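Local coordinates for D-alanyl-D-alanine carboxypeptidase (Penicillin binding protein) family protein (Francisella tularensis subsp. tularensis, PDB 6OSU) that probably removes the terminal D-alanine from peptidoglycan precursor peptides as a penicillin-binding serine carboxypeptidase of the S11 family, acting in cell wall biogenesis, at residues A[220-234]-A[248-260]. Residues are numbered along the deposited sequence; the frame is centred on the assembly and turned at random.
Sequences CLPKFDRATGNVIES and CNKLFPKGDNFVL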
# COMPACT_ATOMS: atom_id res chain seq x y z
N CYS A 220 -22.87 -14.18 20.88
CA CYS A 220 -23.08 -14.48 22.29
C CYS A 220 -23.20 -13.21 23.12
O CYS A 220 -24.00 -13.15 24.06
CB CYS A 220 -21.95 -15.35 22.83
SG CYS A 220 -21.70 -16.89 21.92
N LEU A 221 -22.40 -12.19 22.79
CA LEU A 221 -22.27 -10.96 23.57
C LEU A 221 -21.93 -11.31 25.01
O LEU A 221 -22.75 -11.11 25.91
CB LEU A 221 -23.56 -10.13 23.50
CG LEU A 221 -23.87 -9.46 22.16
CD1 LEU A 221 -25.33 -9.08 22.07
CD2 LEU A 221 -22.98 -8.24 21.96
N PRO A 222 -20.73 -11.82 25.28
CA PRO A 222 -20.38 -12.23 26.64
C PRO A 222 -20.26 -11.03 27.56
O PRO A 222 -20.10 -9.89 27.13
CB PRO A 222 -19.03 -12.94 26.48
CG PRO A 222 -18.89 -13.20 25.01
CD PRO A 222 -19.62 -12.08 24.34
N LYS A 223 -20.34 -11.32 28.86
CA LYS A 223 -20.19 -10.30 29.89
C LYS A 223 -18.80 -10.41 30.50
O LYS A 223 -18.42 -11.48 30.99
CB LYS A 223 -21.26 -10.45 30.97
CG LYS A 223 -21.25 -9.35 32.02
CD LYS A 223 -22.59 -8.65 32.09
CE LYS A 223 -22.67 -7.73 33.30
NZ LYS A 223 -24.04 -7.16 33.46
N PHE A 224 -18.04 -9.32 30.45
CA PHE A 224 -16.69 -9.28 30.98
C PHE A 224 -16.63 -8.33 32.17
O PHE A 224 -17.22 -7.25 32.15
CB PHE A 224 -15.69 -8.83 29.91
CG PHE A 224 -15.62 -9.74 28.73
CD1 PHE A 224 -16.25 -9.41 27.54
CD2 PHE A 224 -14.93 -10.94 28.80
CE1 PHE A 224 -16.19 -10.25 26.45
CE2 PHE A 224 -14.86 -11.78 27.71
CZ PHE A 224 -15.49 -11.44 26.53
N ASP A 225 -15.93 -8.76 33.22
CA ASP A 225 -15.63 -7.86 34.33
C ASP A 225 -14.80 -6.68 33.83
O ASP A 225 -13.79 -6.86 33.15
CB ASP A 225 -14.88 -8.61 35.43
CG ASP A 225 -14.73 -7.78 36.69
OD1 ASP A 225 -15.60 -6.93 36.95
OD2 ASP A 225 -13.74 -7.99 37.43
N ARG A 226 -15.25 -5.47 34.17
CA ARG A 226 -14.57 -4.27 33.68
C ARG A 226 -13.14 -4.18 34.19
O ARG A 226 -12.24 -3.76 33.45
CB ARG A 226 -15.37 -3.03 34.08
CG ARG A 226 -15.89 -3.07 35.52
CD ARG A 226 -17.16 -2.24 35.68
NE ARG A 226 -17.99 -2.72 36.79
CZ ARG A 226 -18.37 -1.98 37.83
NH1 ARG A 226 -18.00 -0.71 37.91
NH2 ARG A 226 -19.12 -2.51 38.78
N ALA A 227 -12.91 -4.59 35.44
CA ALA A 227 -11.62 -4.36 36.07
C ALA A 227 -10.60 -5.44 35.75
O ALA A 227 -9.39 -5.15 35.70
CB ALA A 227 -11.79 -4.24 37.58
N THR A 228 -11.03 -6.68 35.53
CA THR A 228 -10.11 -7.79 35.32
C THR A 228 -10.21 -8.44 33.95
O THR A 228 -9.36 -9.28 33.63
CB THR A 228 -10.33 -8.88 36.39
OG1 THR A 228 -11.64 -9.43 36.25
CG2 THR A 228 -10.18 -8.29 37.79
N GLY A 229 -11.20 -8.10 33.14
CA GLY A 229 -11.38 -8.79 31.88
C GLY A 229 -11.86 -10.22 32.00
O GLY A 229 -11.97 -10.91 30.99
N ASN A 230 -12.13 -10.68 33.22
CA ASN A 230 -12.64 -12.03 33.41
C ASN A 230 -14.09 -12.11 32.96
O ASN A 230 -14.91 -11.25 33.28
CB ASN A 230 -12.53 -12.43 34.88
CG ASN A 230 -11.15 -12.91 35.25
OD1 ASN A 230 -10.54 -13.69 34.52
ND2 ASN A 230 -10.64 -12.44 36.39
N VAL A 231 -14.40 -13.16 32.21
CA VAL A 231 -15.76 -13.38 31.74
C VAL A 231 -16.66 -13.73 32.92
O VAL A 231 -16.36 -14.64 33.70
CB VAL A 231 -15.79 -14.47 30.67
CG1 VAL A 231 -14.85 -15.59 31.06
CG2 VAL A 231 -17.20 -15.00 30.47
N ILE A 232 -17.75 -12.99 33.06
CA ILE A 232 -18.76 -13.24 34.07
C ILE A 232 -19.89 -14.10 33.52
O ILE A 232 -20.26 -15.11 34.11
CB ILE A 232 -19.29 -11.90 34.64
CG1 ILE A 232 -18.23 -11.26 35.55
CG2 ILE A 232 -20.61 -12.09 35.36
CD1 ILE A 232 -18.48 -9.79 35.83
N GLU A 233 -20.44 -13.71 32.37
CA GLU A 233 -21.48 -14.47 31.70
C GLU A 233 -21.00 -14.90 30.32
O GLU A 233 -20.49 -14.07 29.55
CB GLU A 233 -22.76 -13.63 31.57
CG GLU A 233 -23.67 -13.71 32.78
CD GLU A 233 -24.18 -15.11 33.02
OE1 GLU A 233 -24.30 -15.52 34.19
OE2 GLU A 233 -24.45 -15.81 32.02
N SER A 234 -21.16 -16.19 30.02
CA SER A 234 -20.82 -16.69 28.69
C SER A 234 -21.70 -16.06 27.62
O SER A 234 -21.22 -15.62 26.58
CB SER A 234 -20.92 -18.21 28.65
OG SER A 234 -19.78 -18.83 29.21
N CYS A 248 -21.29 -20.88 22.93
CA CYS A 248 -20.93 -19.72 23.74
C CYS A 248 -20.18 -20.15 24.99
O CYS A 248 -19.30 -19.42 25.47
CB CYS A 248 -22.17 -18.92 24.11
SG CYS A 248 -23.06 -18.17 22.72
N ASN A 249 -20.51 -21.32 25.54
CA ASN A 249 -19.86 -21.77 26.76
C ASN A 249 -18.45 -22.28 26.50
O ASN A 249 -17.59 -22.18 27.38
CB ASN A 249 -20.71 -22.85 27.44
CG ASN A 249 -21.90 -22.28 28.17
OD1 ASN A 249 -23.05 -22.56 27.82
ND2 ASN A 249 -21.64 -21.49 29.21
N LYS A 250 -18.21 -22.84 25.31
CA LYS A 250 -16.87 -23.34 24.98
C LYS A 250 -15.94 -22.22 24.55
O LYS A 250 -14.76 -22.21 24.92
CB LYS A 250 -16.97 -24.40 23.88
CG LYS A 250 -15.63 -25.01 23.50
CD LYS A 250 -15.72 -25.79 22.19
CE LYS A 250 -16.61 -27.01 22.32
NZ LYS A 250 -15.92 -28.14 23.01
N LEU A 251 -16.44 -21.26 23.76
CA LEU A 251 -15.61 -20.16 23.29
C LEU A 251 -15.37 -19.12 24.37
O LEU A 251 -14.30 -18.50 24.41
CB LEU A 251 -16.25 -19.50 22.07
CG LEU A 251 -16.44 -20.38 20.83
CD1 LEU A 251 -17.24 -19.65 19.77
CD2 LEU A 251 -15.09 -20.82 20.29
N PHE A 252 -16.34 -18.93 25.26
CA PHE A 252 -16.22 -17.99 26.38
C PHE A 252 -16.56 -18.74 27.66
O PHE A 252 -17.68 -18.65 28.17
CB PHE A 252 -17.14 -16.78 26.20
CG PHE A 252 -16.89 -16.01 24.95
CD1 PHE A 252 -15.91 -15.03 24.90
CD2 PHE A 252 -17.65 -16.24 23.81
CE1 PHE A 252 -15.68 -14.31 23.74
CE2 PHE A 252 -17.43 -15.51 22.65
CZ PHE A 252 -16.44 -14.55 22.62
N PRO A 253 -15.60 -19.51 28.20
CA PRO A 253 -15.87 -20.24 29.45
C PRO A 253 -16.15 -19.30 30.61
O PRO A 253 -16.24 -18.09 30.41
CB PRO A 253 -14.57 -21.04 29.67
CG PRO A 253 -13.92 -21.11 28.32
CD PRO A 253 -14.27 -19.81 27.65
N LYS A 254 -16.31 -19.83 31.82
CA LYS A 254 -16.58 -19.01 32.99
C LYS A 254 -15.30 -18.83 33.79
O LYS A 254 -14.74 -19.81 34.31
CB LYS A 254 -17.68 -19.64 33.85
CG LYS A 254 -19.05 -19.62 33.18
CD LYS A 254 -20.18 -19.98 34.13
CE LYS A 254 -20.45 -21.48 34.15
NZ LYS A 254 -21.88 -21.77 34.43
N GLY A 255 -14.83 -17.59 33.89
CA GLY A 255 -13.62 -17.27 34.62
C GLY A 255 -12.39 -17.08 33.76
O GLY A 255 -11.35 -16.66 34.28
N ASP A 256 -12.47 -17.38 32.46
CA ASP A 256 -11.33 -17.19 31.57
C ASP A 256 -11.04 -15.71 31.38
O ASP A 256 -11.94 -14.89 31.24
CB ASP A 256 -11.61 -17.85 30.22
CG ASP A 256 -11.36 -19.35 30.25
OD1 ASP A 256 -10.57 -19.84 29.42
OD2 ASP A 256 -11.94 -20.03 31.13
N ASN A 257 -9.75 -15.36 31.37
CA ASN A 257 -9.34 -13.97 31.22
C ASN A 257 -9.28 -13.60 29.75
O ASN A 257 -8.64 -14.29 28.95
CB ASN A 257 -7.99 -13.72 31.88
CG ASN A 257 -7.54 -12.28 31.75
OD1 ASN A 257 -8.04 -11.40 32.46
ND2 ASN A 257 -6.60 -12.03 30.85
N PHE A 258 -9.94 -12.50 29.39
CA PHE A 258 -10.00 -12.03 28.02
C PHE A 258 -9.48 -10.60 27.93
O PHE A 258 -9.79 -9.76 28.79
CB PHE A 258 -11.43 -12.08 27.48
CG PHE A 258 -11.78 -13.38 26.81
CD1 PHE A 258 -12.14 -14.49 27.56
CD2 PHE A 258 -11.76 -13.49 25.43
CE1 PHE A 258 -12.47 -15.68 26.94
CE2 PHE A 258 -12.09 -14.68 24.81
CZ PHE A 258 -12.45 -15.77 25.57
N VAL A 259 -8.68 -10.34 26.90
CA VAL A 259 -8.24 -8.99 26.55
C VAL A 259 -8.89 -8.61 25.24
O VAL A 259 -8.89 -9.40 24.28
CB VAL A 259 -6.70 -8.91 26.45
CG1 VAL A 259 -6.28 -7.50 26.11
CG2 VAL A 259 -6.06 -9.36 27.75
N LEU A 260 -9.47 -7.42 25.19
CA LEU A 260 -10.20 -6.93 24.02
C LEU A 260 -9.58 -5.62 23.57
O LEU A 260 -9.52 -4.66 24.34
CB LEU A 260 -11.68 -6.74 24.36
CG LEU A 260 -12.38 -7.97 24.95
CD1 LEU A 260 -13.27 -7.59 26.11
CD2 LEU A 260 -13.17 -8.70 23.87
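Cys220 and Cys248 form a disulfide, SG to SG 2.0 Å with chi3 -88°, near the relaxed right angle; it ties the end of helix 214-220 to helix 242-251. Beside it lies a row of apolar side chains. Pro222 sets CG squarely on one face of the Phe252 ring, 3.3 Å from the centroid and 5° off the normal, a CH-pi contact. The Phe224 ring meets three partners: CZ approaches Phe252 CD1 at 4.0 Å, CE2 touches Phe258 CB at 3.5 Å, and Leu260 CD1 rests over one face, displaced toward the rim. Val203 of strand 201-205 packs on Phe252, Phe258 and Leu260.

Backbone hydrogen bonds join Gly229 and Val231 to residues 256-258. Phe258 N reaches Gly229 O at 3.0 Å from well above the carbonyl plane, whereas Val231 N points nearly straight at Asp256 O, at 3.2 Å and 168°. Both flank the single antiparallel bridge of Asn230 with Asn257.

Together these contacts fasten the two-stranded hairpin 223-224/231-233, which carries a classic beta bulge at Ile232 and Glu233 opposite Lys223, onto the three-stranded sheet with edge strand 258-262: a disulfide-braced lobe of helices and small antiparallel sheets, remote from the predicted catalytic serine.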